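PDB 2UVP: HOBA from Helicobacter pylori, which is required for the initiation of DNA replication and increases binding of the initiator DnaA to the oriC region. Local coordinates for residues 68-73 against 167-172; 63-68 against 90-95; 108-113 against 135-140. All blocks are in the same frame, centred on the assembly; numbering follows the deposited sequence.

Interaction 1 of 3, residues 68-73 against 167-172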
# COMPACT_ATOMS: atom_id res chain seq x y z
N LEU A 68 4.52 5.30 11.82
CA LEU A 68 5.26 4.17 11.22
C LEU A 68 5.91 4.64 9.90
O LEU A 68 7.11 4.48 9.69
CB LEU A 68 4.30 3.01 10.94
CG LEU A 68 4.78 1.55 10.94
CD1 LEU A 68 3.85 0.67 10.13
CD2 LEU A 68 6.22 1.27 10.63
N ASN A 69 5.11 5.26 9.04
CA ASN A 69 5.58 5.80 7.76
C ASN A 69 6.71 6.81 7.98
O ASN A 69 7.75 6.77 7.29
CB ASN A 69 4.37 6.41 7.04
CG ASN A 69 4.68 6.91 5.64
OD1 ASN A 69 5.75 7.43 5.37
ND2 ASN A 69 3.70 6.77 4.75
N TYR A 70 6.52 7.69 8.96
CA TYR A 70 7.53 8.70 9.31
C TYR A 70 8.84 8.04 9.72
O TYR A 70 9.91 8.46 9.28
CB TYR A 70 6.99 9.52 10.46
CG TYR A 70 7.87 10.69 10.85
CD1 TYR A 70 7.80 11.90 10.17
CD2 TYR A 70 8.75 10.59 11.93
CE1 TYR A 70 8.60 13.00 10.55
CE2 TYR A 70 9.56 11.67 12.33
CZ TYR A 70 9.46 12.87 11.63
OH TYR A 70 10.22 13.97 11.98
N ILE A 71 8.77 7.00 10.55
CA ILE A 71 10.00 6.31 10.98
C ILE A 71 10.76 5.74 9.77
O ILE A 71 11.96 5.96 9.60
CB ILE A 71 9.66 5.22 12.02
CG1 ILE A 71 9.23 5.88 13.34
CG2 ILE A 71 10.86 4.28 12.25
CD1 ILE A 71 8.61 4.89 14.33
N LEU A 72 10.05 5.00 8.94
CA LEU A 72 10.66 4.38 7.77
C LEU A 72 11.29 5.41 6.83
O LEU A 72 12.42 5.24 6.38
CB LEU A 72 9.63 3.53 7.03
CG LEU A 72 9.24 2.13 7.53
CD1 LEU A 72 9.54 1.83 8.97
CD2 LEU A 72 7.76 1.90 7.22
N SER A 73 10.56 6.48 6.53
CA SER A 73 11.08 7.44 5.55
C SER A 73 12.20 8.29 6.12
O SER A 73 13.07 8.72 5.37
CB SER A 73 9.99 8.37 4.98
OG SER A 73 9.34 9.09 6.00
N GLN A 167 9.22 14.39 18.41
CA GLN A 167 10.33 14.86 19.21
C GLN A 167 11.18 13.67 19.67
O GLN A 167 12.43 13.71 19.62
CB GLN A 167 9.78 15.65 20.40
CG GLN A 167 10.89 16.36 21.14
CD GLN A 167 10.39 17.07 22.38
OE1 GLN A 167 9.19 17.30 22.54
NE2 GLN A 167 11.31 17.36 23.30
N LEU A 168 10.52 12.59 20.07
CA LEU A 168 11.26 11.37 20.48
C LEU A 168 11.99 10.74 19.29
O LEU A 168 13.11 10.25 19.42
CB LEU A 168 10.33 10.35 21.11
CG LEU A 168 9.77 10.77 22.48
CD1 LEU A 168 8.59 9.86 22.79
CD2 LEU A 168 10.88 10.74 23.60
N PHE A 169 11.34 10.74 18.12
CA PHE A 169 12.05 10.23 16.96
C PHE A 169 13.30 11.04 16.68
O PHE A 169 14.37 10.49 16.40
CB PHE A 169 11.20 10.22 15.69
CG PHE A 169 11.97 9.70 14.53
CD1 PHE A 169 12.11 8.33 14.36
CD2 PHE A 169 12.66 10.57 13.68
CE1 PHE A 169 12.90 7.81 13.31
CE2 PHE A 169 13.46 10.07 12.62
CZ PHE A 169 13.57 8.67 12.45
N LYS A 170 13.16 12.35 16.72
CA LYS A 170 14.27 13.23 16.39
C LYS A 170 15.39 13.05 17.42
O LYS A 170 16.58 13.12 17.07
CB LYS A 170 13.79 14.67 16.30
CG LYS A 170 12.96 14.93 15.00
CD LYS A 170 12.25 16.28 15.08
CE LYS A 170 11.37 16.54 13.82
NZ LYS A 170 12.16 16.44 12.52
N LEU A 171 15.01 12.79 18.67
CA LEU A 171 16.00 12.49 19.70
C LEU A 171 16.73 11.18 19.35
O LEU A 171 17.98 11.13 19.36
CB LEU A 171 15.32 12.35 21.07
CG LEU A 171 16.23 11.92 22.21
CD1 LEU A 171 17.32 12.97 22.48
CD2 LEU A 171 15.36 11.69 23.47
N PHE A 172 15.95 10.14 19.02
CA PHE A 172 16.52 8.87 18.62
C PHE A 172 17.48 8.99 17.44
O PHE A 172 18.61 8.49 17.51
CB PHE A 172 15.43 7.83 18.32
CG PHE A 172 15.99 6.57 17.74
CD1 PHE A 172 16.61 5.64 18.56
CD2 PHE A 172 15.97 6.35 16.36
CE1 PHE A 172 17.19 4.48 18.03
CE2 PHE A 172 16.54 5.18 15.82
CZ PHE A 172 17.14 4.23 16.67

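Interaction 2 of 3, residues 63-68 against 90-95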
# COMPACT_ATOMS: atom_id res chain seq x y z
N SER A 63 -4.03 4.18 14.73
CA SER A 63 -3.99 5.65 14.68
C SER A 63 -2.60 6.18 14.34
O SER A 63 -2.45 7.35 13.96
CB SER A 63 -4.52 6.23 15.99
OG SER A 63 -5.93 5.98 16.04
N ARG A 64 -1.58 5.32 14.50
CA ARG A 64 -0.19 5.77 14.32
C ARG A 64 0.48 5.24 13.06
O ARG A 64 1.73 5.32 12.93
CB ARG A 64 0.64 5.44 15.56
CG ARG A 64 0.85 6.65 16.52
CD ARG A 64 -0.47 7.32 16.87
NE ARG A 64 -1.28 6.44 17.71
CZ ARG A 64 -2.20 6.86 18.58
NH1 ARG A 64 -2.44 8.17 18.74
NH2 ARG A 64 -2.87 5.97 19.30
N HIS A 65 -0.31 4.75 12.10
CA HIS A 65 0.28 4.34 10.82
C HIS A 65 1.08 5.47 10.20
O HIS A 65 2.14 5.22 9.61
CB HIS A 65 -0.77 3.84 9.83
CG HIS A 65 -1.39 2.54 10.20
ND1 HIS A 65 -2.31 1.90 9.38
CD2 HIS A 65 -1.21 1.73 11.27
CE1 HIS A 65 -2.69 0.77 9.96
NE2 HIS A 65 -2.03 0.63 11.09
N TRP A 66 0.61 6.72 10.34
CA TRP A 66 1.39 7.85 9.80
C TRP A 66 2.79 7.90 10.43
O TRP A 66 3.76 8.25 9.77
CB TRP A 66 0.67 9.19 10.03
CG TRP A 66 0.50 9.54 11.49
CD1 TRP A 66 -0.54 9.19 12.30
CD2 TRP A 66 1.42 10.28 12.30
NE1 TRP A 66 -0.34 9.70 13.57
CE2 TRP A 66 0.86 10.37 13.60
CE3 TRP A 66 2.66 10.88 12.05
CZ2 TRP A 66 1.51 11.04 14.65
CZ3 TRP A 66 3.32 11.56 13.11
CH2 TRP A 66 2.72 11.64 14.38
N PHE A 67 2.90 7.50 11.70
CA PHE A 67 4.18 7.63 12.41
C PHE A 67 5.11 6.47 12.04
O PHE A 67 6.32 6.64 11.95
CB PHE A 67 3.96 7.76 13.91
CG PHE A 67 5.24 8.01 14.69
CD1 PHE A 67 6.01 9.16 14.45
CD2 PHE A 67 5.68 7.08 15.64
CE1 PHE A 67 7.19 9.42 15.20
CE2 PHE A 67 6.87 7.31 16.37
CZ PHE A 67 7.62 8.48 16.13
N LEU A 68 4.52 5.30 11.82
CA LEU A 68 5.26 4.17 11.22
C LEU A 68 5.91 4.64 9.90
O LEU A 68 7.11 4.48 9.69
CB LEU A 68 4.30 3.01 10.94
CG LEU A 68 4.78 1.55 10.94
CD1 LEU A 68 3.85 0.67 10.13
CD2 LEU A 68 6.22 1.27 10.63
N ASP A 90 9.05 -2.64 7.82
CA ASP A 90 7.67 -2.36 8.15
C ASP A 90 7.01 -3.67 8.59
O ASP A 90 6.62 -4.51 7.77
CB ASP A 90 6.94 -1.74 6.95
CG ASP A 90 5.46 -1.44 7.24
OD1 ASP A 90 4.90 -1.96 8.22
OD2 ASP A 90 4.88 -0.68 6.42
N PHE A 91 6.90 -3.85 9.91
CA PHE A 91 6.33 -5.07 10.45
C PHE A 91 4.82 -5.14 10.26
O PHE A 91 4.29 -6.23 9.99
CB PHE A 91 6.74 -5.22 11.93
CG PHE A 91 6.33 -6.53 12.56
CD1 PHE A 91 6.58 -7.74 11.93
CD2 PHE A 91 5.76 -6.55 13.83
CE1 PHE A 91 6.21 -8.95 12.52
CE2 PHE A 91 5.39 -7.76 14.44
CZ PHE A 91 5.62 -8.96 13.77
N ASN A 92 4.12 -4.01 10.37
CA ASN A 92 2.67 -3.96 10.11
C ASN A 92 2.36 -4.60 8.78
O ASN A 92 1.34 -5.26 8.65
CB ASN A 92 2.10 -2.53 10.04
CG ASN A 92 1.71 -1.95 11.41
OD1 ASN A 92 0.85 -1.05 11.50
ND2 ASN A 92 2.34 -2.40 12.45
N ALA A 93 3.23 -4.37 7.80
CA ALA A 93 2.94 -4.73 6.41
C ALA A 93 3.40 -6.15 6.09
O ALA A 93 3.13 -6.67 5.01
CB ALA A 93 3.59 -3.76 5.46
N SER A 94 4.11 -6.78 7.01
CA SER A 94 4.72 -8.05 6.65
C SER A 94 3.76 -9.22 6.80
O SER A 94 2.78 -9.14 7.54
CB SER A 94 6.00 -8.28 7.44
OG SER A 94 5.70 -8.86 8.68
N SER A 95 4.04 -10.31 6.09
CA SER A 95 3.20 -11.49 6.17
C SER A 95 3.32 -12.17 7.54
O SER A 95 2.54 -13.07 7.85
CB SER A 95 3.59 -12.47 5.05
OG SER A 95 3.48 -11.84 3.77

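Interaction 3 of 3, residues 108-113 against 135-140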
# COMPACT_ATOMS: atom_id res chain seq x y z
N THR A 108 8.61 -18.10 12.63
CA THR A 108 8.97 -17.69 11.28
C THR A 108 9.89 -16.46 11.33
O THR A 108 10.86 -16.38 10.59
CB THR A 108 7.73 -17.46 10.38
OG1 THR A 108 6.99 -18.70 10.27
CG2 THR A 108 8.15 -17.00 8.98
N ILE A 109 9.59 -15.53 12.22
CA ILE A 109 10.45 -14.35 12.40
C ILE A 109 11.88 -14.74 12.84
O ILE A 109 12.87 -14.29 12.28
CB ILE A 109 9.79 -13.34 13.37
CG1 ILE A 109 8.53 -12.76 12.72
CG2 ILE A 109 10.75 -12.23 13.80
CD1 ILE A 109 7.57 -12.14 13.70
N GLU A 110 11.96 -15.60 13.86
CA GLU A 110 13.24 -16.05 14.38
C GLU A 110 14.06 -16.77 13.31
O GLU A 110 15.28 -16.60 13.27
CB GLU A 110 13.04 -16.93 15.63
CG GLU A 110 12.40 -16.19 16.81
CD GLU A 110 12.07 -17.09 18.00
OE1 GLU A 110 12.53 -16.77 19.11
OE2 GLU A 110 11.33 -18.10 17.84
N MET A 111 13.40 -17.52 12.43
CA MET A 111 14.11 -18.26 11.37
C MET A 111 14.52 -17.36 10.21
O MET A 111 15.52 -17.61 9.54
CB MET A 111 13.26 -19.42 10.84
N THR A 112 13.73 -16.31 9.98
CA THR A 112 13.92 -15.43 8.83
C THR A 112 15.01 -14.39 9.03
O THR A 112 15.83 -14.17 8.13
CB THR A 112 12.59 -14.74 8.49
OG1 THR A 112 11.63 -15.76 8.17
CG2 THR A 112 12.73 -13.79 7.30
N TYR A 113 15.00 -13.75 10.20
CA TYR A 113 15.90 -12.64 10.49
C TYR A 113 17.06 -13.07 11.38
O TYR A 113 16.87 -13.84 12.32
CB TYR A 113 15.12 -11.49 11.17
CG TYR A 113 13.99 -10.98 10.31
CD1 TYR A 113 14.24 -10.05 9.29
CD2 TYR A 113 12.68 -11.43 10.49
CE1 TYR A 113 13.20 -9.59 8.47
CE2 TYR A 113 11.63 -10.97 9.67
CZ TYR A 113 11.91 -10.05 8.67
OH TYR A 113 10.88 -9.60 7.84
N SER A 135 7.76 -11.77 24.14
CA SER A 135 8.76 -12.81 23.88
C SER A 135 10.19 -12.42 24.28
O SER A 135 10.42 -11.33 24.81
CB SER A 135 8.71 -13.23 22.40
OG SER A 135 9.34 -12.28 21.56
N LYS A 136 11.13 -13.32 24.02
CA LYS A 136 12.55 -13.15 24.34
C LYS A 136 13.20 -12.12 23.42
O LYS A 136 14.25 -11.56 23.76
CB LYS A 136 13.31 -14.49 24.19
CG LYS A 136 12.45 -15.76 24.24
CD LYS A 136 11.84 -16.09 22.86
CE LYS A 136 10.48 -16.76 22.98
NZ LYS A 136 9.53 -15.99 23.84
N ILE A 137 12.61 -11.90 22.25
CA ILE A 137 13.23 -11.03 21.24
C ILE A 137 13.34 -9.62 21.84
O ILE A 137 12.44 -9.17 22.53
CB ILE A 137 12.45 -11.03 19.88
CG1 ILE A 137 12.61 -12.38 19.16
CG2 ILE A 137 13.01 -9.97 18.92
CD1 ILE A 137 11.63 -13.45 19.58
N PRO A 138 14.49 -8.95 21.61
CA PRO A 138 14.68 -7.58 22.07
C PRO A 138 13.59 -6.66 21.53
O PRO A 138 13.02 -6.93 20.46
CB PRO A 138 16.04 -7.22 21.48
CG PRO A 138 16.74 -8.52 21.30
CD PRO A 138 15.68 -9.48 20.92
N SER A 139 13.28 -5.60 22.28
CA SER A 139 12.26 -4.65 21.84
C SER A 139 12.53 -3.20 22.29
O SER A 139 13.30 -2.95 23.22
CB SER A 139 10.87 -5.11 22.28
OG SER A 139 10.77 -5.17 23.69
N PHE A 140 11.91 -2.27 21.58
CA PHE A 140 11.99 -0.84 21.87
C PHE A 140 10.54 -0.43 21.84
O PHE A 140 9.96 -0.24 20.77
CB PHE A 140 12.76 -0.19 20.71
CG PHE A 140 13.08 1.29 20.87
CD1 PHE A 140 13.20 2.07 19.71
CD2 PHE A 140 13.36 1.87 22.10
CE1 PHE A 140 13.57 3.44 19.77
CE2 PHE A 140 13.73 3.23 22.18
CZ PHE A 140 13.82 4.01 21.01

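Interaction 1 of 3, residues 68-73 against 167-172
Ile-71 and Phe-169 mark the point where two helical segments come nearest, with their CA atoms 7.4 Å apart. The segments run in nearly the same direction, their axes inclined by 21° and 11.4 Å apart at closest approach. At that spacing the contact is made by side chains. Phe-169 points toward the other helix, and Tyr-70 and Ile-71 both pack on its ring. Tyr-70 brings a ring edge toward the Phe-169 face in an offset edge-to-face stack. The centroids are 5.3 Å apart and the planes stand at 79°. The closest atoms of this pair are Tyr-70 CE2 and Phe-169 CD2, 3.6 Å apart. Ile-71 adds CG1, which lies 3.9 Å from Phe-169 CD1 and approaches the ring obliquely.

The far end of Tyr-70 is polar. Its OH lies 3.2 Å from NZ of Lys-170, whose chain bends at its last torsion. The stronger polar partners of both are acidic side chains of a neighbouring chain: Tyr-70 OH makes a hydrogen bond to that chain, and Lys-170 NZ makes a salt bridge to it.

The contact is buried between elements of one fold. Ile-71 and Leu-68 pack on Val-58 of the parallel sheet, while Leu-171 and Phe-172 pack on helix 39-51. Helix 161-180 thus lies beside helix 65-75 and also meets helix 39-51.

Interaction 2 of 3, residues 63-68 against 90-95
Leu-68 and Asp-90 both carry CG anti to the backbone N, and these torsions bring their side chains together. In Leu-68 chi1 is -152°, and the branch CD1 is extended toward the loop. In Asp-90 chi1 is 179°, which swings the carboxylate across the path of that methyl at about a right angle. Leu-68 CD1 lies 3.4 Å from Asp-90 OD1. Asn-92 points toward the helix and meets the same methyl: its CB and CG are each 3.6 Å from Leu-68 CD1. One methyl group therefore sits against two polar side chains, one at the end of strand 88-90 and one in the loop that follows. His-65, one turn earlier on the helix, places its ring beside the amide of Asn-92. The ring and amide planes are 76° apart. The orientation of this amide is uncertain.

Asp-90 also bonds to the loop that follows it. Its OD1 accepts a hydrogen bond from Ala-93 N at 3.0 Å, and the donor comes from above the carboxylate plane. Ala-93 is itself part of a type I beta turn from Phe-91 to Ser-94. Phe-91 O takes two bonds from Ser-94, one from N at 3.0 Å and a longer one from OG at 3.3 Å. On the helix side, Arg-64 is the N-cap residue, and Arg-64 O accepts from both Phe-67 N and Leu-68 N.

Strand 55-60 lies next to both partners, since Leu-68 packs on Val-58 and Ala-60 and Asn-92 touches Ser-59. Helix 65-75 connects strands 55-60 and 88-90, which are parallel neighbours in the sheet. The contact thus joins the start of the helix to the loop after the second strand of a beta-alpha-beta crossover. The Asp-90 bond to the backbone three residues on is an Asx motif.

Interaction 3 of 3, residues 108-113 against 135-140
Thr-108 O is gripped by two donors of the same residue, Thr-112. The hydroxyl OG1 of Thr-112 reaches it at 2.6 Å and the backbone N of Thr-112 at 2.9 Å. They arrive from opposite faces of the carbonyl plane. Thr-112 OG1 also has a polar partner in a neighbouring chain. These bonds belong to the last turn of helix 102-112, which presents Glu-110 to the loop before strand 139-143.

Glu-110 reaches the loop with a chain extended beyond CG. Glu-110 OE1 comes to 3.5 Å from the tip methyl CD1 of Ile-137, and Glu-110 CG lies 4.0 Å from Ile-137 CD1. Lys-136 passes the carboxylate at about a right angle, with Lys-136 CD 3.9 Å from Glu-110 OE1. Ile-137 also packs on Leu-106, Pro-116 and Phe-118. Its backbone N makes a weak bond to Ser-135 OG.

The two charged groups do not touch: Glu-110 OE1 and Lys-136 NZ are 5.7 Å apart. Any attraction between them is therefore probably a longer-range one. The direct contact is mainly van der Waals packing of the Glu-110 chain and carboxylate against the hydrocarbon parts of Ile-137 and Lys-136.

All three interactions belong to one alpha/beta fold built round a parallel sheet. Interactions 1 and 2 share helix 65-75 and Leu-68, and their centres are about 13 Å apart. The centre of interaction 3 lies about 21 Å from that of interaction 1 and about 17 Å from that of interaction 2. Along the chain, interactions 1 and 2 cross, interaction 2 closes before interaction 3 opens, and interaction 3 is nested within the loop closed by interaction 1. Side chains connect them: Phe-172 packs on Phe-140, and Phe-91 on Ile-109. The contacts thus lie along the sheet, from strand 88-90 to strand 139-143. Residues of all three also meet neighbouring chains of the four-chain assembly.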